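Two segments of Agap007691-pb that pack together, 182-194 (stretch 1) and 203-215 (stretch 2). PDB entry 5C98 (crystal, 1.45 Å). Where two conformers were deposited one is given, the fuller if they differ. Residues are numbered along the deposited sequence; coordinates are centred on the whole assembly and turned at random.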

# COMPACT_ATOMS: atom_id res chain seq x y z
N ALA A 182 1.25 1.34 -19.64
CA ALA A 182 1.90 1.59 -20.92
C ALA A 182 1.48 0.58 -21.97
O ALA A 182 1.84 0.75 -23.15
CB ALA A 182 3.42 1.53 -20.75
N ILE A 183 0.77 -0.45 -21.59
CA ILE A 183 0.27 -1.43 -22.54
C ILE A 183 -0.96 -0.87 -23.22
O ILE A 183 -1.84 -0.29 -22.57
CB ILE A 183 -0.06 -2.73 -21.79
CG1 ILE A 183 1.23 -3.35 -21.28
CG2 ILE A 183 -0.81 -3.73 -22.69
CD1 ILE A 183 1.00 -4.44 -20.32
N ARG A 184 -1.03 -1.06 -24.54
CA ARG A 184 -2.14 -0.57 -25.36
C ARG A 184 -3.23 -1.63 -25.41
O ARG A 184 -3.16 -2.58 -26.19
CB ARG A 184 -1.64 -0.23 -26.76
N PHE A 185 -4.25 -1.46 -24.57
CA PHE A 185 -5.51 -2.19 -24.69
C PHE A 185 -6.47 -1.36 -25.54
O PHE A 185 -6.57 -0.15 -25.35
CB PHE A 185 -6.14 -2.43 -23.32
CG PHE A 185 -5.43 -3.45 -22.46
CD1 PHE A 185 -5.63 -4.80 -22.66
CD2 PHE A 185 -4.56 -3.06 -21.46
CE1 PHE A 185 -4.99 -5.74 -21.88
CE2 PHE A 185 -3.93 -3.99 -20.67
CZ PHE A 185 -4.13 -5.33 -20.89
N ASN A 186 -7.18 -2.02 -26.46
CA ASN A 186 -8.10 -1.33 -27.32
C ASN A 186 -9.52 -1.47 -26.79
O ASN A 186 -10.00 -2.60 -26.62
CB ASN A 186 -8.02 -1.89 -28.73
CG ASN A 186 -8.45 -0.90 -29.76
OD1 ASN A 186 -9.63 -0.85 -30.10
ND2 ASN A 186 -7.52 -0.09 -30.23
N PRO A 187 -10.22 -0.37 -26.49
CA PRO A 187 -11.58 -0.52 -25.95
C PRO A 187 -12.55 -1.20 -26.89
O PRO A 187 -13.55 -1.78 -26.42
CB PRO A 187 -12.00 0.91 -25.59
CG PRO A 187 -11.01 1.78 -26.21
CD PRO A 187 -9.77 1.03 -26.49
N ALA A 188 -12.29 -1.21 -28.21
CA ALA A 188 -13.13 -1.99 -29.10
C ALA A 188 -13.04 -3.48 -28.80
O ALA A 188 -13.97 -4.23 -29.13
CB ALA A 188 -12.75 -1.71 -30.56
N ASP A 189 -11.98 -3.90 -28.11
CA ASP A 189 -11.74 -5.29 -27.79
C ASP A 189 -12.17 -5.64 -26.37
O ASP A 189 -12.05 -6.81 -25.97
CB ASP A 189 -10.25 -5.58 -27.96
CG ASP A 189 -9.83 -5.67 -29.43
OD1 ASP A 189 -10.64 -6.17 -30.25
OD2 ASP A 189 -8.71 -5.23 -29.76
N THR A 190 -12.64 -4.66 -25.61
CA THR A 190 -13.15 -4.90 -24.27
C THR A 190 -14.56 -5.46 -24.37
O THR A 190 -15.39 -4.95 -25.13
CB THR A 190 -13.13 -3.59 -23.49
OG1 THR A 190 -11.78 -3.14 -23.36
CG2 THR A 190 -13.74 -3.73 -22.09
N ALA A 191 -14.83 -6.52 -23.62
CA ALA A 191 -16.14 -7.16 -23.64
C ALA A 191 -16.43 -7.74 -22.27
O ALA A 191 -15.53 -7.91 -21.44
CB ALA A 191 -16.19 -8.27 -24.69
N LEU A 192 -17.70 -8.05 -22.05
CA LEU A 192 -18.11 -8.72 -20.82
C LEU A 192 -17.66 -10.17 -20.89
O LEU A 192 -18.09 -10.92 -21.78
CB LEU A 192 -19.62 -8.64 -20.64
CG LEU A 192 -20.24 -7.28 -20.30
CD1 LEU A 192 -21.76 -7.46 -20.21
CD2 LEU A 192 -19.67 -6.71 -19.01
N GLU A 193 -16.79 -10.56 -19.98
CA GLU A 193 -16.31 -11.92 -19.92
C GLU A 193 -16.38 -12.41 -18.48
O GLU A 193 -16.27 -11.64 -17.52
CB GLU A 193 -14.87 -12.05 -20.45
CG GLU A 193 -14.72 -11.59 -21.89
CD GLU A 193 -13.39 -11.94 -22.52
OE1 GLU A 193 -12.75 -12.94 -22.10
OE2 GLU A 193 -12.98 -11.24 -23.47
N LEU A 194 -16.52 -13.72 -18.35
CA LEU A 194 -16.55 -14.33 -17.04
C LEU A 194 -15.24 -14.05 -16.30
O LEU A 194 -14.14 -14.10 -16.88
CB LEU A 194 -16.74 -15.84 -17.20
CG LEU A 194 -16.77 -16.66 -15.92
CD1 LEU A 194 -17.71 -17.86 -16.12
CD2 LEU A 194 -15.39 -17.13 -15.53
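Stretch 2, residues 203-215: QRVSTMHTTAFVR

Stretch 2 is held to stretch 1 chiefly by backbone hydrogen bonds between two antiparallel strands. Ala 191 and Thr 207 form one hydrogen-bonded pair, with Thr 207 N 2.8 Å from Ala 191 O and Ala 191 N 3.2 Å from Thr 207 O. Two residues on, the pattern repeats: Val 205 N donates to Glu 193 O (2.9 Å) and Glu 193 N to Val 205 O (3.0 Å). Between and beyond these pairs lie the non-hydrogen-bonded pairs Leu 192–Ser 206 and Leu 194–Arg 204, whose CA atoms are 4.5 and 4.1 Å apart. The overall axes of the strand ending stretch 1 and the strand of stretch 2 make an angle of 126° between their N-to-C directions, well short of 180°, although the pairing from Ala 191 to Leu 194 is regular.

Side chains supplement this ladder. Arg 204 folds back over stretch 1, placing NH2 3.1 Å from Leu 192 O in a hydrogen bond, while a face of its guanidinium covers Leu 194 N and Glu 193 CA. At the other end, Thr 210 OG1 donates to Arg 184 O at 2.7 Å.

Where stretch 1 turns through residues 186–190, water spans the gap. Water 2 donates to Asn 186 O (2.7 Å) and Thr 190 OG1 (2.6 Å) and accepts from His 209 N (3.0 Å); water 3 links Asn 186 N (2.9 Å) to His 209 O (2.7 Å).

The strand of stretch 2 runs on past this turn, extended, to meet the loop at 183–185. Around the Thr 210–Arg 184 hydrogen bond the side-chain packing is largely apolar. The Phe 185 ring is sandwiched between Met 208 CE and Thr 210 CG2, on opposite faces and each 3.9 Å from the ring centroid. Ile 183 completes the contact, its CG2 lying 3.9 Å from Ala 212 CB and its CD1 3.6 Å from Val 214 CG1. Together the stretches bury 973 Å².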

# COMPACT_ATOMS: atom_id res chain seq x y z
N GLN A 203 -19.77 -14.56 -12.65
CA GLN A 203 -20.12 -13.18 -12.97
C GLN A 203 -19.27 -12.67 -14.13
O GLN A 203 -18.06 -12.91 -14.19
CB GLN A 203 -19.87 -12.30 -11.75
CG GLN A 203 -20.05 -10.80 -11.97
CD GLN A 203 -21.49 -10.40 -12.23
OE1 GLN A 203 -22.40 -10.84 -11.52
NE2 GLN A 203 -21.71 -9.61 -13.27
N ARG A 204 -19.91 -11.93 -15.03
CA ARG A 204 -19.23 -11.33 -16.17
C ARG A 204 -18.96 -9.86 -15.91
O ARG A 204 -19.82 -9.12 -15.43
CB ARG A 204 -20.07 -11.51 -17.44
CG ARG A 204 -20.36 -12.97 -17.69
CD ARG A 204 -21.18 -13.23 -18.96
NE ARG A 204 -20.35 -13.12 -20.16
CZ ARG A 204 -19.59 -14.11 -20.63
NH1 ARG A 204 -19.53 -15.29 -20.01
NH2 ARG A 204 -18.86 -13.92 -21.72
N VAL A 205 -17.75 -9.42 -16.27
CA VAL A 205 -17.32 -8.04 -16.09
C VAL A 205 -16.50 -7.59 -17.29
O VAL A 205 -15.96 -8.40 -18.06
CB VAL A 205 -16.49 -7.84 -14.81
CG1 VAL A 205 -17.34 -8.10 -13.57
CG2 VAL A 205 -15.26 -8.74 -14.83
N SER A 206 -16.42 -6.28 -17.45
CA SER A 206 -15.63 -5.70 -18.53
C SER A 206 -14.20 -6.21 -18.45
O SER A 206 -13.52 -6.05 -17.43
CB SER A 206 -15.65 -4.18 -18.39
OG SER A 206 -15.10 -3.56 -19.53
N THR A 207 -13.74 -6.84 -19.55
CA THR A 207 -12.45 -7.50 -19.60
C THR A 207 -11.68 -6.99 -20.81
O THR A 207 -12.20 -7.02 -21.93
CB THR A 207 -12.64 -9.01 -19.68
OG1 THR A 207 -13.27 -9.48 -18.48
CG2 THR A 207 -11.32 -9.74 -19.85
N MET A 208 -10.49 -6.48 -20.57
CA MET A 208 -9.63 -5.92 -21.60
C MET A 208 -8.84 -7.02 -22.29
O MET A 208 -8.55 -8.06 -21.69
CB MET A 208 -8.65 -4.93 -20.98
CG MET A 208 -9.29 -3.79 -20.22
SD MET A 208 -8.11 -2.50 -19.77
CE MET A 208 -7.06 -3.41 -18.64
N HIS A 209 -8.49 -6.79 -23.55
CA HIS A 209 -7.79 -7.80 -24.35
C HIS A 209 -6.82 -7.10 -25.28
O HIS A 209 -7.22 -6.15 -25.97
CB HIS A 209 -8.80 -8.56 -25.21
CG HIS A 209 -8.22 -9.73 -25.96
ND1 HIS A 209 -8.94 -10.43 -26.90
CD2 HIS A 209 -7.02 -10.35 -25.86
CE1 HIS A 209 -8.20 -11.42 -27.38
NE2 HIS A 209 -7.03 -11.39 -26.76
N THR A 210 -5.59 -7.59 -25.34
CA THR A 210 -4.66 -7.08 -26.33
C THR A 210 -3.59 -8.12 -26.60
O THR A 210 -3.48 -9.15 -25.92
CB THR A 210 -4.06 -5.73 -25.90
OG1 THR A 210 -3.50 -5.08 -27.04
CG2 THR A 210 -2.99 -5.91 -24.84
N THR A 211 -2.80 -7.84 -27.62
CA THR A 211 -1.56 -8.56 -27.88
C THR A 211 -0.43 -7.60 -27.57
O THR A 211 -0.32 -6.55 -28.22
CB THR A 211 -1.48 -9.01 -29.33
OG1 THR A 211 -2.58 -9.88 -29.62
CG2 THR A 211 -0.18 -9.76 -29.58
N ALA A 212 0.36 -7.91 -26.56
CA ALA A 212 1.40 -7.01 -26.08
C ALA A 212 2.72 -7.75 -25.99
O ALA A 212 2.77 -8.96 -25.75
CB ALA A 212 1.05 -6.48 -24.70
N PHE A 213 3.81 -6.99 -26.15
CA PHE A 213 5.16 -7.53 -26.06
C PHE A 213 5.64 -7.25 -24.64
O PHE A 213 6.32 -6.26 -24.36
CB PHE A 213 6.05 -6.88 -27.11
CG PHE A 213 7.40 -7.51 -27.23
CD1 PHE A 213 7.53 -8.82 -27.65
CD2 PHE A 213 8.54 -6.78 -26.94
CE1 PHE A 213 8.79 -9.40 -27.77
CE2 PHE A 213 9.79 -7.35 -27.06
CZ PHE A 213 9.91 -8.66 -27.47
N VAL A 214 5.27 -8.15 -23.72
CA VAL A 214 5.47 -7.95 -22.29
C VAL A 214 6.45 -8.99 -21.75
O VAL A 214 6.56 -10.12 -22.24
CB VAL A 214 4.15 -8.01 -21.49
CG1 VAL A 214 3.30 -6.79 -21.77
CG2 VAL A 214 3.39 -9.31 -21.78
N ARG A 215 7.14 -8.60 -20.68
CA ARG A 215 7.96 -9.54 -19.92
C ARG A 215 7.07 -10.55 -19.21
O ARG A 215 6.10 -10.19 -18.53
CB ARG A 215 8.79 -8.75 -18.91
CG ARG A 215 9.92 -7.97 -19.56
CD ARG A 215 10.58 -6.98 -18.63
NE ARG A 215 11.30 -7.60 -17.53
CZ ARG A 215 12.47 -8.22 -17.65
NH1 ARG A 215 13.05 -8.36 -18.84
NH2 ARG A 215 13.07 -8.72 -16.57
O HOH W 1 -0.67 -3.87 -27.25
O HOH W 2 -9.56 -4.12 -24.39
O HOH W 3 -6.20 -4.47 -27.75
O HOH W 4 -12.46 -11.80 -17.13